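Local coordinates for protein iminosuccinate reductase (Paracoccus denitrificans, PDB 6RQA) that reduces iminosuccinate to L-aspartate with NADH, regenerating the amino donor of the beta-hydroxyaspartate cycle used in glyoxylate assimilation, at residues A[48-53]-A[262-267]; A[135-140]-A[164-169]; A[266-271]-A[286-291]. One frame throughout, in Å; residues are numbered along the deposited sequence.

All three contacts belong to the Rossmann-type, NAD-binding part of the chain or to helix 36-51, which packs against it. Interactions 1 and 3 are neighbours, their centres about 9 Å apart, and share the start of helix 265-270; the chain just past strand 288-290 meets the end of strand 259-262, where Leu291 N lies 2.9 Å from Thr262 O, a probable hydrogen bond. Interaction 2 lies farther off, its centre about 18 Å from that of interaction 1 and 20 Å from that of interaction 3, yet Ser139 CB packs on Leu291 CD2 at 3.7 Å. Interaction 1 comes nearest to the cofactor, with the side chain of Asp263 about 6 Å from NAD; that of Ala166 is about 12 Å from NAD.

Interaction 1 of 3, residues A[48-53]-A[262-267]; sequences ASMARR and TDEVAQ
At the edge of the NAD pocket, Met50 in the last turn of helix 36-51 meets Asp263 and Glu264, the loop that carries the chain from strand 259-262 of the parallel sheet into helix 265-270. The methyl group does the touching: Met50 CE lies 3.3 Å from Asp263 O and 3.5 Å from Glu264 OE1. With CG anti to its own carbonyl carbon (chi1 -66°), the thioether runs out extended until a bend at chi3 turns its methyl onto the loop. The Glu264 side chain, itself bent at chi2, crosses that of Met50 at about a right angle.

Glu264 occupies the N-cap position of helix 265-270. Its backbone N gives a bent hydrogen bond (2.6 Å, 135°) to Asp263 OD1, on the anti side and 25° out of the carboxylate plane. Thr313 OG1 also bonds to that oxygen and Gly314 N to OD2, so the short aspartate is held from both oxygens beside Gly312, an NAD-binding residue. At the other segment's end, Arg53 closes helix 36-51 in a Schellman motif and forms a salt bridge with Glu290. Asp263 thus ties the loop to Thr313 and Gly314, while the long, flexible methionine adds dispersion and perhaps a slight attraction between its weakly polarised methyl and the two oxygens.

Interaction 2 of 3, residues A[135-140]-A[164-169]; sequences ASAVSI and MRAAAN
Ala137 and Ala166 meet where helices 125-143 and 158-170 press together: their CB atoms are 4.1 Å apart, and Ala137 CB also approaches the backbone oxygen Ala166 O at 3.6 Å. Side chains this small let the backbones come close, with Ala137 CA and Ala167 CA separated by 5.2 Å. One turn on, Ile140 supplies the longer reach. Its CG1 branch stands anti to the carbonyl carbon (chi1 -67°) and continues extended, which carries CD1 across to the methyl of Ala167 at 3.7 Å. The junction is wholly apolar between side chains, and its four residues are buried.

Behind this shell, Ser136 O takes two donors from the same face of its plane, Ile140 N at 3.1 Å and Ser139 OG at 2.7 Å. The serine hydroxyl thereby stays bonded within its own helix and also pairs with His236 NE2 on the sheet.

Helix 158-170 follows the first strand of the parallel sheet, 150-154, and begins with the NAD-binding His158 and Gln159. On its far flank Met164 packs on helix 186-195; helix 125-143 rests on strand 235-239 through Ser136 and Ser139, and Phe40 of helix 36-51 packs on Ala137.

Interaction 3 of 3, residues A[266-271]-A[286-291]; sequences AQSVSI and DQVGEL
Gln267 O, gripped by Ile271 N at 2.8 Å and Ser270 N at 3.3 Å, closes a turn of the short helix whose Ser268 and Val269 face Val288. This helix lies in the beta-alpha-beta crossover that leads from strand 259-262 to strand 288-290, the outermost strand at this end of the Rossmann-type parallel sheet. The first helix of the crossover is thus packed against the strand that ends it. The backbones keep their distance, with Ser268 CA and Val288 CA 8.1 Å apart, and the side chains bridge the interval.

Ser268 is buried, and its hydroxyl is occupied: OG forms a hydrogen bond with Asp311 OD2, at the end of strand 307-311. The same Ser268 OG comes 3.9 Å from Val288 CG1, a van der Waals contact only, because a chi1 of 174° swings it opposite the backbone N. A small polar residue suits this spot, being able to meet a carboxylate on the sheet while remaining close to a methyl.

Val288 is beta-branched, as befits a strand, and its two methyls divide the work. Around it Ile260 and Thr262 of the adjoining strand, together with Val265 of the helix, also pack against it. CG1 turns to the serine, whereas Val288 CG2 lies 4.4 Å from Val269 CG1.

Interaction 1 of 3, residues A[48-53]-A[262-267]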
# COMPACT_ATOMS: atom_id res chain seq x y z
N ALA A 48 13.26 -19.68 1.95
CA ALA A 48 14.64 -19.81 1.50
C ALA A 48 15.11 -18.57 0.76
O ALA A 48 16.25 -18.12 0.93
CB ALA A 48 14.80 -21.06 0.63
N SER A 49 14.23 -17.98 -0.07
CA SER A 49 14.60 -16.78 -0.81
C SER A 49 14.86 -15.61 0.13
O SER A 49 15.76 -14.80 -0.12
CB SER A 49 13.52 -16.43 -1.82
OG SER A 49 13.33 -17.48 -2.76
N MET A 50 14.08 -15.51 1.21
CA MET A 50 14.31 -14.45 2.18
C MET A 50 15.63 -14.64 2.92
O MET A 50 16.34 -13.67 3.20
CB MET A 50 13.16 -14.39 3.18
CG MET A 50 11.83 -13.98 2.58
SD MET A 50 10.48 -14.09 3.77
CE MET A 50 11.04 -12.91 5.00
N ALA A 51 15.97 -15.89 3.24
CA ALA A 51 17.24 -16.16 3.91
C ALA A 51 18.42 -15.88 3.00
O ALA A 51 19.45 -15.35 3.45
CB ALA A 51 17.28 -17.61 4.40
N ARG A 52 18.30 -16.22 1.72
CA ARG A 52 19.35 -15.94 0.74
C ARG A 52 19.32 -14.51 0.24
O ARG A 52 20.11 -14.18 -0.66
CB ARG A 52 19.23 -16.91 -0.44
CG ARG A 52 19.39 -18.38 -0.08
CD ARG A 52 19.56 -19.23 -1.32
NE ARG A 52 18.52 -20.25 -1.46
CZ ARG A 52 18.65 -21.51 -1.04
NH1 ARG A 52 19.77 -21.91 -0.46
NH2 ARG A 52 17.65 -22.36 -1.21
N ARG A 53 18.44 -13.67 0.78
CA ARG A 53 18.34 -12.25 0.41
C ARG A 53 18.01 -12.07 -1.07
O ARG A 53 18.41 -11.08 -1.68
CB ARG A 53 19.62 -11.49 0.77
CG ARG A 53 19.95 -11.52 2.26
CD ARG A 53 18.79 -10.98 3.08
NE ARG A 53 19.09 -10.97 4.51
CZ ARG A 53 18.74 -11.94 5.35
NH1 ARG A 53 18.08 -13.00 4.92
NH2 ARG A 53 19.06 -11.84 6.64
N THR A 262 11.73 -17.14 13.33
CA THR A 262 10.65 -16.29 12.86
C THR A 262 10.78 -16.09 11.36
O THR A 262 11.76 -16.51 10.73
CB THR A 262 10.63 -14.94 13.59
OG1 THR A 262 9.44 -14.23 13.24
CG2 THR A 262 11.84 -14.11 13.18
N ASP A 263 9.77 -15.43 10.78
CA ASP A 263 9.78 -15.08 9.37
C ASP A 263 10.41 -13.71 9.13
O ASP A 263 11.22 -13.55 8.21
CB ASP A 263 8.35 -15.11 8.81
CG ASP A 263 7.34 -14.44 9.73
OD1 ASP A 263 7.76 -13.70 10.65
OD2 ASP A 263 6.13 -14.67 9.54
N GLU A 264 10.05 -12.72 9.94
CA GLU A 264 10.63 -11.38 9.88
C GLU A 264 11.02 -10.98 11.29
O GLU A 264 10.15 -10.83 12.16
CB GLU A 264 9.65 -10.38 9.27
CG GLU A 264 10.27 -9.03 8.93
CD GLU A 264 11.25 -9.11 7.78
OE1 GLU A 264 11.15 -10.04 6.97
OE2 GLU A 264 12.14 -8.23 7.69
N VAL A 265 12.32 -10.80 11.52
CA VAL A 265 12.81 -10.49 12.86
C VAL A 265 12.30 -9.13 13.32
O VAL A 265 12.05 -8.92 14.52
CB VAL A 265 14.35 -10.56 12.90
CG1 VAL A 265 14.86 -10.41 14.33
CG2 VAL A 265 14.84 -11.87 12.29
N ALA A 266 12.14 -8.19 12.39
CA ALA A 266 11.65 -6.86 12.75
C ALA A 266 10.22 -6.93 13.27
O ALA A 266 9.87 -6.25 14.24
CB ALA A 266 11.75 -5.92 11.55
N GLN A 267 9.37 -7.74 12.63
CA GLN A 267 7.99 -7.87 13.08
C GLN A 267 7.87 -8.76 14.31
O GLN A 267 6.97 -8.54 15.14
CB GLN A 267 7.11 -8.42 11.95
CG GLN A 267 7.13 -7.59 10.68
CD GLN A 267 6.22 -8.15 9.60
OE1 GLN A 267 5.32 -8.94 9.88
NE2 GLN A 267 6.46 -7.74 8.36

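Interaction 2 of 3, residues A[135-140]-A[164-169]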
# COMPACT_ATOMS: atom_id res chain seq x y z
N ALA A 135 3.07 -21.84 6.38
CA ALA A 135 4.21 -21.34 7.15
C ALA A 135 4.43 -22.17 8.41
O ALA A 135 5.57 -22.51 8.74
CB ALA A 135 3.99 -19.87 7.50
N SER A 136 3.36 -22.50 9.12
CA SER A 136 3.49 -23.34 10.31
C SER A 136 3.98 -24.74 9.95
O SER A 136 4.76 -25.34 10.70
CB SER A 136 2.16 -23.41 11.05
OG SER A 136 2.26 -24.23 12.20
N ALA A 137 3.54 -25.26 8.80
CA ALA A 137 3.98 -26.60 8.39
C ALA A 137 5.45 -26.62 8.01
O ALA A 137 6.13 -27.63 8.23
CB ALA A 137 3.12 -27.09 7.23
N VAL A 138 5.97 -25.52 7.45
CA VAL A 138 7.39 -25.46 7.13
C VAL A 138 8.23 -25.52 8.39
O VAL A 138 9.23 -26.24 8.46
CB VAL A 138 7.69 -24.19 6.30
CG1 VAL A 138 9.19 -24.00 6.14
CG2 VAL A 138 7.02 -24.26 4.94
N SER A 139 7.83 -24.78 9.43
CA SER A 139 8.54 -24.83 10.70
C SER A 139 8.48 -26.22 11.31
O SER A 139 9.44 -26.66 11.96
CB SER A 139 7.97 -23.80 11.67
OG SER A 139 6.69 -24.19 12.12
N ILE A 140 7.37 -26.94 11.11
CA ILE A 140 7.27 -28.31 11.62
C ILE A 140 8.28 -29.21 10.91
O ILE A 140 9.02 -29.96 11.54
CB ILE A 140 5.83 -28.83 11.46
CG1 ILE A 140 4.89 -28.07 12.39
CG2 ILE A 140 5.77 -30.33 11.75
CD1 ILE A 140 3.44 -28.51 12.27
N MET A 164 -4.36 -27.63 11.10
CA MET A 164 -4.30 -29.06 11.36
C MET A 164 -4.10 -29.85 10.07
O MET A 164 -3.33 -30.82 10.05
CB MET A 164 -5.56 -29.52 12.09
CG MET A 164 -5.49 -30.96 12.59
SD MET A 164 -7.00 -31.50 13.43
CE MET A 164 -7.10 -30.30 14.75
N ARG A 165 -4.77 -29.45 8.99
CA ARG A 165 -4.62 -30.16 7.73
C ARG A 165 -3.21 -30.01 7.18
O ARG A 165 -2.62 -30.98 6.68
CB ARG A 165 -5.65 -29.66 6.71
CG ARG A 165 -7.04 -30.22 6.92
CD ARG A 165 -7.95 -29.90 5.74
NE ARG A 165 -8.42 -28.52 5.75
CZ ARG A 165 -9.59 -28.14 6.26
NH1 ARG A 165 -10.41 -29.03 6.78
NH2 ARG A 165 -9.94 -26.86 6.23
N ALA A 166 -2.63 -28.81 7.26
CA ALA A 166 -1.28 -28.60 6.75
C ALA A 166 -0.25 -29.33 7.60
O ALA A 166 0.77 -29.80 7.07
CB ALA A 166 -0.97 -27.11 6.67
N ALA A 167 -0.48 -29.43 8.91
CA ALA A 167 0.47 -30.12 9.77
C ALA A 167 0.43 -31.62 9.54
O ALA A 167 1.48 -32.28 9.51
CB ALA A 167 0.18 -29.79 11.24
N ALA A 168 -0.77 -32.19 9.37
CA ALA A 168 -0.89 -33.62 9.11
C ALA A 168 -0.38 -33.99 7.72
O ALA A 168 -0.08 -35.16 7.49
CB ALA A 168 -2.34 -34.06 9.26
N ASN A 169 -0.29 -33.03 6.80
CA ASN A 169 0.18 -33.32 5.46
C ASN A 169 1.70 -33.39 5.38
O ASN A 169 2.24 -34.13 4.55
CB ASN A 169 -0.35 -32.27 4.48
CG ASN A 169 0.13 -32.50 3.05
OD1 ASN A 169 1.10 -31.89 2.61
ND2 ASN A 169 -0.56 -33.38 2.34

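Interaction 3 of 3, residues A[266-271]-A[286-291]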
# COMPACT_ATOMS: atom_id res chain seq x y z
N ALA A 266 12.14 -8.19 12.39
CA ALA A 266 11.65 -6.86 12.75
C ALA A 266 10.22 -6.93 13.27
O ALA A 266 9.87 -6.25 14.24
CB ALA A 266 11.75 -5.92 11.55
N GLN A 267 9.37 -7.74 12.63
CA GLN A 267 7.99 -7.87 13.08
C GLN A 267 7.87 -8.76 14.31
O GLN A 267 6.97 -8.54 15.14
CB GLN A 267 7.11 -8.42 11.95
CG GLN A 267 7.13 -7.59 10.68
CD GLN A 267 6.22 -8.15 9.60
OE1 GLN A 267 5.32 -8.94 9.88
NE2 GLN A 267 6.46 -7.74 8.36
N SER A 268 8.75 -9.75 14.45
CA SER A 268 8.67 -10.66 15.59
C SER A 268 8.87 -9.93 16.91
O SER A 268 8.18 -10.21 17.90
CB SER A 268 9.70 -11.78 15.44
OG SER A 268 9.73 -12.60 16.59
N VAL A 269 9.82 -8.99 16.95
CA VAL A 269 10.12 -8.27 18.19
C VAL A 269 9.14 -7.14 18.48
O VAL A 269 9.12 -6.63 19.60
CB VAL A 269 11.54 -7.68 18.15
CG1 VAL A 269 12.56 -8.79 17.95
CG2 VAL A 269 11.65 -6.64 17.05
N SER A 270 8.32 -6.75 17.50
CA SER A 270 7.38 -5.64 17.66
C SER A 270 5.93 -6.10 17.76
O SER A 270 5.24 -5.74 18.71
CB SER A 270 7.54 -4.65 16.50
OG SER A 270 7.34 -5.30 15.25
N ILE A 271 5.46 -6.87 16.78
CA ILE A 271 4.07 -7.33 16.77
C ILE A 271 3.95 -8.83 16.99
O ILE A 271 2.82 -9.32 17.21
CB ILE A 271 3.36 -6.94 15.46
CG1 ILE A 271 4.09 -7.51 14.25
CG2 ILE A 271 3.24 -5.42 15.36
CD1 ILE A 271 3.42 -7.23 12.93
N ASP A 286 18.81 -10.14 18.66
CA ASP A 286 19.83 -10.91 17.91
C ASP A 286 19.73 -12.38 18.29
O ASP A 286 20.33 -13.19 17.64
CB ASP A 286 21.23 -10.30 17.97
CG ASP A 286 21.63 -9.77 19.32
OD1 ASP A 286 21.85 -8.57 19.42
OD2 ASP A 286 21.77 -10.58 20.24
N GLN A 287 18.98 -12.67 19.32
CA GLN A 287 18.72 -14.05 19.70
C GLN A 287 17.52 -14.64 18.97
O GLN A 287 17.15 -15.79 19.24
CB GLN A 287 18.50 -14.16 21.21
CG GLN A 287 19.73 -13.83 22.04
CD GLN A 287 19.45 -13.84 23.53
OE1 GLN A 287 18.31 -13.64 23.96
NE2 GLN A 287 20.48 -14.08 24.33
N VAL A 288 16.91 -13.89 18.06
CA VAL A 288 15.74 -14.33 17.31
C VAL A 288 16.22 -14.76 15.93
O VAL A 288 16.65 -13.93 15.12
CB VAL A 288 14.68 -13.23 17.22
CG1 VAL A 288 13.51 -13.69 16.36
CG2 VAL A 288 14.20 -12.84 18.61
N GLY A 289 16.16 -16.06 15.65
CA GLY A 289 16.63 -16.60 14.40
C GLY A 289 15.61 -16.47 13.28
O GLY A 289 14.53 -15.91 13.43
N GLU A 290 15.98 -17.01 12.12
CA GLU A 290 15.14 -16.99 10.93
C GLU A 290 14.86 -18.42 10.50
O GLU A 290 15.79 -19.22 10.32
CB GLU A 290 15.82 -16.23 9.79
CG GLU A 290 16.14 -14.78 10.11
CD GLU A 290 16.84 -14.07 8.96
OE1 GLU A 290 17.00 -14.69 7.89
OE2 GLU A 290 17.23 -12.90 9.14
N LEU A 291 13.57 -18.75 10.35
CA LEU A 291 13.20 -20.08 9.89
C LEU A 291 13.76 -20.36 8.50
O LEU A 291 14.15 -21.49 8.19
CB LEU A 291 11.68 -20.24 9.90
CG LEU A 291 11.15 -21.57 9.36
CD1 LEU A 291 11.65 -22.73 10.21
CD2 LEU A 291 9.64 -21.57 9.27